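Local structure of glucosamine-6-phosphate deaminase (Bacillus subtilis, 2BKX) at residues A[78-83]-A[163-168]; A[61-66]-A[87-92]. The protein is an enzyme of the glucosamine-6-phosphate isomerase/6-phosphogluconolactonase family, an alpha/beta protein with a Rossmann-like core, modelled here with fructose -6-phosphate bound. One frame throughout, in Å; residues are numbered along the deposited sequence. Where two conformers were deposited one is given.

How the contacts relate
Helix 80-89 ties the two contacts together. Contact 1 involves its N-terminal end, where Tyr80 approaches Asn165 of helix 159-165; contact 2 involves its C-terminal end, where Phe89 meets strand 62-69 within a beta-alpha-beta unit. The centres of the two contacts lie about 17 Å apart, and along the chain the segments alternate. Each contact also borders the fructose -6-phosphate pocket, in different ways. In contact 1, Arg167 belongs to that pocket, though it lies beside the touching pairs and not among them. In contact 2 the 61-66 segment ends at Leu66, which touches the ligand, and the side chain of Asn65 stays about 5 Å from it.

Contact 1. Residues A[78-83]-A[163-168]; sequences NSYHFY and QANARY. With F6R (fructose -6-phosphate), chain C.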
loop_
_atom_site.group_PDB
_atom_site.type_symbol
_atom_site.label_atom_id
_atom_site.label_comp_id
_atom_site.label_asym_id
_atom_site.label_seq_id
_atom_site.Cartn_x
_atom_site.Cartn_y
_atom_site.Cartn_z
ATOM N N ASN A 78 -10.394 -11.940 -6.028
ATOM C CA ASN A 78 -8.969 -11.746 -5.740
ATOM C C ASN A 78 -8.408 -10.439 -6.257
ATOM O O ASN A 78 -7.227 -10.162 -6.065
ATOM C CB ASN A 78 -8.137 -12.919 -6.255
ATOM C CG ASN A 78 -8.184 -14.062 -5.326
ATOM O OD1 ASN A 78 -7.551 -14.026 -4.238
ATOM N ND2 ASN A 78 -8.957 -15.052 -5.672
ATOM N N SER A 79 -9.245 -9.628 -6.887
ATOM C CA SER A 79 -8.793 -8.307 -7.314
ATOM C C SER A 79 -8.682 -7.353 -6.151
ATOM O O SER A 79 -9.339 -7.497 -5.142
ATOM C CB SER A 79 -9.719 -7.726 -8.353
ATOM O OG SER A 79 -10.935 -7.328 -7.807
ATOM N N TYR A 80 -7.781 -6.397 -6.298
ATOM C CA TYR A 80 -7.662 -5.359 -5.299
ATOM C C TYR A 80 -8.813 -4.349 -5.314
ATOM O O TYR A 80 -9.095 -3.719 -4.285
ATOM C CB TYR A 80 -6.273 -4.725 -5.386
ATOM C CG TYR A 80 -5.161 -5.688 -4.927
ATOM C CD1 TYR A 80 -3.844 -5.495 -5.305
ATOM C CD2 TYR A 80 -5.427 -6.755 -4.088
ATOM C CE1 TYR A 80 -2.816 -6.336 -4.878
ATOM C CE2 TYR A 80 -4.415 -7.603 -3.658
ATOM C CZ TYR A 80 -3.115 -7.397 -4.052
ATOM O OH TYR A 80 -2.084 -8.211 -3.586
ATOM N N HIS A 81 -9.475 -4.213 -6.456
ATOM C CA HIS A 81 -10.747 -3.504 -6.497
ATOM C C HIS A 81 -11.714 -4.142 -5.504
ATOM O O HIS A 81 -12.317 -3.471 -4.697
ATOM C CB HIS A 81 -11.427 -3.539 -7.885
ATOM C CG HIS A 81 -10.934 -2.544 -8.870
ATOM N ND1 HIS A 81 -9.696 -2.642 -9.492
ATOM C CD2 HIS A 81 -11.516 -1.417 -9.355
ATOM C CE1 HIS A 81 -9.562 -1.630 -10.339
ATOM N NE2 HIS A 81 -10.637 -0.867 -10.267
ATOM N N PHE A 82 -11.877 -5.452 -5.577
ATOM C CA PHE A 82 -12.805 -6.130 -4.662
ATOM C C PHE A 82 -12.378 -5.976 -3.231
ATOM O O PHE A 82 -13.198 -5.682 -2.367
ATOM C CB PHE A 82 -12.853 -7.614 -5.072
ATOM C CG PHE A 82 -13.793 -8.452 -4.261
ATOM C CD1 PHE A 82 -15.050 -8.790 -4.749
ATOM C CD2 PHE A 82 -13.434 -8.883 -3.004
ATOM C CE1 PHE A 82 -15.927 -9.607 -3.991
ATOM C CE2 PHE A 82 -14.317 -9.687 -2.240
ATOM C CZ PHE A 82 -15.554 -10.000 -2.740
ATOM N N TYR A 83 -11.084 -6.168 -2.966
ATOM C CA TYR A 83 -10.596 -5.983 -1.602
ATOM C C TYR A 83 -10.977 -4.600 -1.065
ATOM O O TYR A 83 -11.486 -4.464 0.037
ATOM C CB TYR A 83 -9.087 -6.139 -1.581
ATOM C CG TYR A 83 -8.369 -5.887 -0.266
ATOM C CD1 TYR A 83 -7.740 -6.910 0.445
ATOM C CD2 TYR A 83 -8.254 -4.603 0.227
ATOM C CE1 TYR A 83 -7.013 -6.628 1.593
ATOM C CE2 TYR A 83 -7.543 -4.313 1.356
ATOM C CZ TYR A 83 -6.906 -5.326 2.047
ATOM O OH TYR A 83 -6.155 -5.037 3.168
ATOM N N GLN A 163 4.427 -16.839 -4.072
ATOM C CA GLN A 163 4.436 -17.793 -2.954
ATOM C C GLN A 163 3.739 -17.172 -1.736
ATOM O O GLN A 163 2.896 -17.803 -1.090
ATOM C CB GLN A 163 5.901 -18.184 -2.656
ATOM C CG GLN A 163 6.184 -19.184 -1.571
ATOM C CD GLN A 163 7.695 -19.347 -1.311
ATOM O OE1 GLN A 163 8.179 -20.478 -1.115
ATOM N NE2 GLN A 163 8.454 -18.239 -1.330
ATOM N N ALA A 164 4.070 -15.915 -1.416
ATOM C CA ALA A 164 3.495 -15.253 -0.260
ATOM C C ALA A 164 1.982 -15.041 -0.382
ATOM O O ALA A 164 1.245 -15.127 0.587
ATOM C CB ALA A 164 4.166 -13.939 -0.024
ATOM N N ASN A 165 1.534 -14.701 -1.576
ATOM C CA ASN A 165 0.157 -14.313 -1.776
ATOM C C ASN A 165 -0.730 -15.505 -2.121
ATOM O O ASN A 165 -1.930 -15.353 -2.159
ATOM C CB ASN A 165 0.053 -13.219 -2.854
ATOM C CG ASN A 165 0.603 -11.883 -2.396
ATOM O OD1 ASN A 165 1.184 -11.806 -1.308
ATOM N ND2 ASN A 165 0.456 -10.855 -3.223
ATOM N N ALA A 166 -0.132 -16.688 -2.311
ATOM C CA ALA A 166 -0.900 -17.888 -2.651
ATOM C C ALA A 166 -1.993 -18.203 -1.632
ATOM O O ALA A 166 -3.041 -18.778 -1.985
ATOM C CB ALA A 166 0.031 -19.104 -2.855
ATOM N N ARG A 167 -1.760 -17.846 -0.371
ATOM C CA ARG A 167 -2.725 -18.058 0.713
ATOM C C ARG A 167 -4.087 -17.484 0.433
ATOM O O ARG A 167 -5.070 -17.920 0.991
ATOM C CB ARG A 167 -2.177 -17.490 2.040
ATOM C CG ARG A 167 -2.011 -15.975 2.075
ATOM C CD ARG A 167 -0.968 -15.471 3.179
ATOM N NE ARG A 167 -1.098 -14.034 3.600
ATOM C CZ ARG A 167 -0.253 -13.000 3.346
ATOM N NH1 ARG A 167 0.911 -13.172 2.683
ATOM N NH2 ARG A 167 -0.526 -11.750 3.821
ATOM N N TYR A 168 -4.153 -16.488 -0.450
ATOM C CA TYR A 168 -5.444 -15.862 -0.766
ATOM C C TYR A 168 -6.185 -16.449 -1.955
ATOM O O TYR A 168 -7.321 -16.038 -2.222
ATOM C CB TYR A 168 -5.189 -14.377 -1.014
ATOM C CG TYR A 168 -4.693 -13.670 0.242
ATOM C CD1 TYR A 168 -3.468 -13.041 0.277
ATOM C CD2 TYR A 168 -5.410 -13.735 1.433
ATOM C CE1 TYR A 168 -3.025 -12.409 1.402
ATOM C CE2 TYR A 168 -4.978 -13.110 2.577
ATOM C CZ TYR A 168 -3.779 -12.442 2.560
ATOM O OH TYR A 168 -3.355 -11.852 3.721
HETATM C C1 F6R C . -0.051 -3.580 -1.089
HETATM C C2 F6R C . 1.261 -3.830 -1.805
HETATM C C3 F6R C . 2.300 -4.891 -1.418
HETATM C C4 F6R C . 2.107 -5.459 0.003
HETATM C C5 F6R C . 3.156 -6.487 0.395
HETATM C C6 F6R C . 2.891 -7.057 1.784
HETATM O O1 F6R C . -0.974 -2.827 -1.899
HETATM O O2 F6R C . 1.519 -3.091 -2.730
HETATM O O3 F6R C . 3.582 -4.287 -1.424
HETATM O O4 F6R C . 2.145 -4.375 0.924
HETATM O O5 F6R C . 3.254 -7.536 -0.560
HETATM O O6 F6R C . 1.668 -7.808 1.743
HETATM P P F6R C . 1.022 -8.314 3.110
HETATM O O1P F6R C . 0.525 -7.090 3.830
HETATM O O2P F6R C . 2.136 -8.976 3.876
HETATM O O3P F6R C . -0.093 -9.239 2.742
#
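Tyr80, in the first turn of helix 80-89, reaches across to Asn165 of helix 159-165, bringing two helical elements of the Rossmann-like alpha/beta fold close to each other beside the ligand pocket. The meeting is sparse: 103 Å² is buried, both sides summed, and Tyr80 OH stands 3.7 Å from Asn165 ND2. The two side chains cross at about a right angle, with ring and amide planes 70° apart. The stronger polar partner of ND2 is Tyr69 OH, to which it is hydrogen-bonded, and the Tyr69 ring also meets that of Tyr80.

At the helix start, Ser79 is the N-cap: its OG accepts from Phe82 N at 3.1 Å in a fairly straight bond. A second point of approach is Asn78, whose side chain lies close to the backbone of Tyr168.

Arg167 can be followed outward from CB. CG lies between the backbone N and carbonyl carbon (chi1 66°) and sits 3.7 Å above the Tyr168 ring, over its centre. The chain then runs extended through CD to NE, and CZ opens into a guanidinium with Tyr168 CE1 over one face. NH1 donates to Ala164 O at 2.9 Å, from above the carbonyl plane. NH2 has two acceptors: weakly Tyr168 OH, and fructose -6-phosphate, whose phosphorus lies in the guanidinium plane at its edge. The bonds from NH1 and NH2 limit rotation of the group, and its positive charge probably helps balance the phosphate. The bond from Arg167 NH2 to O3P of the ligand measures 2.8 Å, bent to 134° at the hydrogen.

Contact 2. Residues A[61-66]-A[87-92]; sequences ITTVNL and RFFQHI
Thr63 and Phe89 are brought together by their first torsions. Thr63 chi1 of 69° sets OG1 between the backbone N and the carbonyl carbon, while Phe89 chi1 of -55° carries the ring beside its own backbone N, with CG anti to the carbonyl carbon. The result is strand-to-helix packing inside a beta-alpha-beta unit, strand 62-69, helix 80-89 and strand 99-100, of the Rossmann-like fold. The backbones stay well apart, Thr63 CA and Phe89 CA being 10.1 Å from each other, and the ring spans much of that gap.

The two side chains run alongside one another in opposite senses, and OG1 meets the ring obliquely. The hydroxyl has a polar partner as well, a hydrogen bond with His99 ND1; the His99 ring in turn stacks on Phe89, so the same aromatic ring also packs against strand 99-100. Further along the strand, Asn65 ND2 also approaches the ring obliquely, 4.5 Å from Phe89 CZ.

A type I turn from Phe89 to Ile92 follows, reversing the chain and setting Ile92 CD1 3.8 Å above one face of the Phe88 ring. Across the contact, Thr63 OG1 is 3.9 Å from both Phe89 CE1 and Phe89 CZ.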
loop_
_atom_site.group_PDB
_atom_site.type_symbol
_atom_site.label_atom_id
_atom_site.label_comp_id
_atom_site.label_asym_id
_atom_site.label_seq_id
_atom_site.Cartn_x
_atom_site.Cartn_y
_atom_site.Cartn_z
ATOM N N ILE A 61 -12.858 12.930 0.518
ATOM C CA ILE A 61 -11.575 12.290 0.251
ATOM C C ILE A 61 -11.516 11.742 -1.160
ATOM O O ILE A 61 -12.540 11.440 -1.779
ATOM C CB ILE A 61 -11.189 11.166 1.268
ATOM C CG1 ILE A 61 -11.965 9.851 1.065
ATOM C CG2 ILE A 61 -11.239 11.680 2.706
ATOM C CD1 ILE A 61 -11.343 8.660 1.791
ATOM N N THR A 62 -10.297 11.680 -1.659
ATOM C CA THR A 62 -9.956 10.941 -2.872
ATOM C C THR A 62 -8.947 9.889 -2.489
ATOM O O THR A 62 -8.118 10.146 -1.639
ATOM C CB THR A 62 -9.337 11.893 -3.930
ATOM O OG1 THR A 62 -10.311 12.904 -4.253
ATOM C CG2 THR A 62 -8.903 11.161 -5.161
ATOM N N THR A 63 -9.002 8.715 -3.131
ATOM C CA THR A 63 -7.968 7.701 -2.885
ATOM C C THR A 63 -7.373 7.159 -4.161
ATOM O O THR A 63 -8.059 7.078 -5.203
ATOM C CB THR A 63 -8.515 6.542 -2.024
ATOM O OG1 THR A 63 -9.473 5.765 -2.743
ATOM C CG2 THR A 63 -9.183 7.061 -0.768
ATOM N N VAL A 64 -6.093 6.765 -4.057
ATOM C CA VAL A 64 -5.395 6.068 -5.137
ATOM C C VAL A 64 -4.731 4.839 -4.506
ATOM O O VAL A 64 -4.105 4.926 -3.440
ATOM C CB VAL A 64 -4.358 6.938 -5.881
ATOM C CG1 VAL A 64 -5.080 8.028 -6.630
ATOM C CG2 VAL A 64 -3.358 7.564 -4.958
ATOM N N ASN A 65 -4.896 3.689 -5.155
ATOM C CA ASN A 65 -4.289 2.472 -4.666
ATOM C C ASN A 65 -2.961 2.192 -5.366
ATOM O O ASN A 65 -2.747 2.574 -6.522
ATOM C CB ASN A 65 -5.233 1.273 -4.821
ATOM C CG ASN A 65 -5.940 0.938 -3.545
ATOM O OD1 ASN A 65 -5.592 -0.081 -2.858
ATOM N ND2 ASN A 65 -6.856 1.768 -3.163
ATOM N N LEU A 66 -2.089 1.486 -4.665
ATOM C CA LEU A 66 -0.780 1.130 -5.187
ATOM C C LEU A 66 -0.822 0.267 -6.416
ATOM O O LEU A 66 -0.012 0.427 -7.329
ATOM C CB LEU A 66 0.036 0.391 -4.117
ATOM C CG LEU A 66 0.568 1.207 -2.962
ATOM C CD1 LEU A 66 1.051 0.315 -1.823
ATOM C CD2 LEU A 66 1.714 2.085 -3.412
ATOM N N ARG A 87 -13.355 -4.211 2.144
ATOM C CA ARG A 87 -12.757 -3.879 3.435
ATOM C C ARG A 87 -13.028 -2.421 3.848
ATOM O O ARG A 87 -12.870 -2.062 5.003
ATOM C CB ARG A 87 -11.243 -4.015 3.383
ATOM C CG ARG A 87 -10.645 -5.382 3.661
ATOM C CD ARG A 87 -11.020 -6.438 2.705
ATOM N NE ARG A 87 -10.148 -7.612 2.858
ATOM C CZ ARG A 87 -10.125 -8.656 2.025
ATOM N NH1 ARG A 87 -9.279 -9.656 2.242
ATOM N NH2 ARG A 87 -10.921 -8.708 0.955
ATOM N N PHE A 88 -13.316 -1.550 2.884
ATOM C CA PHE A 88 -13.277 -0.122 3.142
ATOM C C PHE A 88 -14.399 0.667 2.504
ATOM O O PHE A 88 -15.232 1.229 3.228
ATOM C CB PHE A 88 -11.909 0.438 2.774
ATOM C CG PHE A 88 -11.621 1.823 3.315
ATOM C CD1 PHE A 88 -11.946 2.190 4.611
ATOM C CD2 PHE A 88 -11.008 2.740 2.520
ATOM C CE1 PHE A 88 -11.618 3.452 5.089
ATOM C CE2 PHE A 88 -10.663 4.010 2.980
ATOM C CZ PHE A 88 -10.985 4.357 4.290
ATOM N N PHE A 89 -14.457 0.701 1.174
ATOM C CA PHE A 89 -15.347 1.660 0.542
ATOM C C PHE A 89 -16.795 1.406 0.880
ATOM O O PHE A 89 -17.561 2.373 1.062
ATOM C CB PHE A 89 -15.212 1.656 -0.972
ATOM C CG PHE A 89 -13.802 1.871 -1.495
ATOM C CD1 PHE A 89 -12.817 2.554 -0.765
ATOM C CD2 PHE A 89 -13.476 1.431 -2.779
ATOM C CE1 PHE A 89 -11.539 2.747 -1.307
ATOM C CE2 PHE A 89 -12.196 1.631 -3.309
ATOM C CZ PHE A 89 -11.250 2.275 -2.562
ATOM N N GLN A 90 -17.194 0.150 1.011
ATOM C CA GLN A 90 -18.633 -0.124 1.281
ATOM C C GLN A 90 -19.118 0.366 2.647
ATOM O O GLN A 90 -20.316 0.403 2.898
ATOM C CB GLN A 90 -18.957 -1.608 1.140
ATOM C CG GLN A 90 -18.463 -2.520 2.280
ATOM C CD GLN A 90 -19.007 -3.950 2.223
ATOM O OE1 GLN A 90 -18.273 -4.947 2.488
ATOM N NE2 GLN A 90 -20.288 -4.065 1.913
ATOM N N HIS A 91 -18.185 0.702 3.527
ATOM C CA HIS A 91 -18.450 0.978 4.920
ATOM C C HIS A 91 -18.313 2.448 5.276
ATOM O O HIS A 91 -18.534 2.804 6.434
ATOM C CB HIS A 91 -17.469 0.157 5.794
ATOM C CG HIS A 91 -17.628 -1.312 5.664
ATOM N ND1 HIS A 91 -18.799 -1.966 5.973
ATOM C CD2 HIS A 91 -16.747 -2.274 5.282
ATOM C CE1 HIS A 91 -18.646 -3.262 5.753
ATOM N NE2 HIS A 91 -17.409 -3.476 5.337
ATOM N N ILE A 92 -17.980 3.306 4.321
ATOM C CA ILE A 92 -17.726 4.713 4.580
ATOM C C ILE A 92 -18.593 5.620 3.702
ATOM O O ILE A 92 -19.213 5.160 2.745
ATOM C CB ILE A 92 -16.213 5.065 4.381
ATOM C CG1 ILE A 92 -15.765 4.826 2.940
ATOM C CG2 ILE A 92 -15.355 4.247 5.350
ATOM C CD1 ILE A 92 -14.334 5.263 2.671
#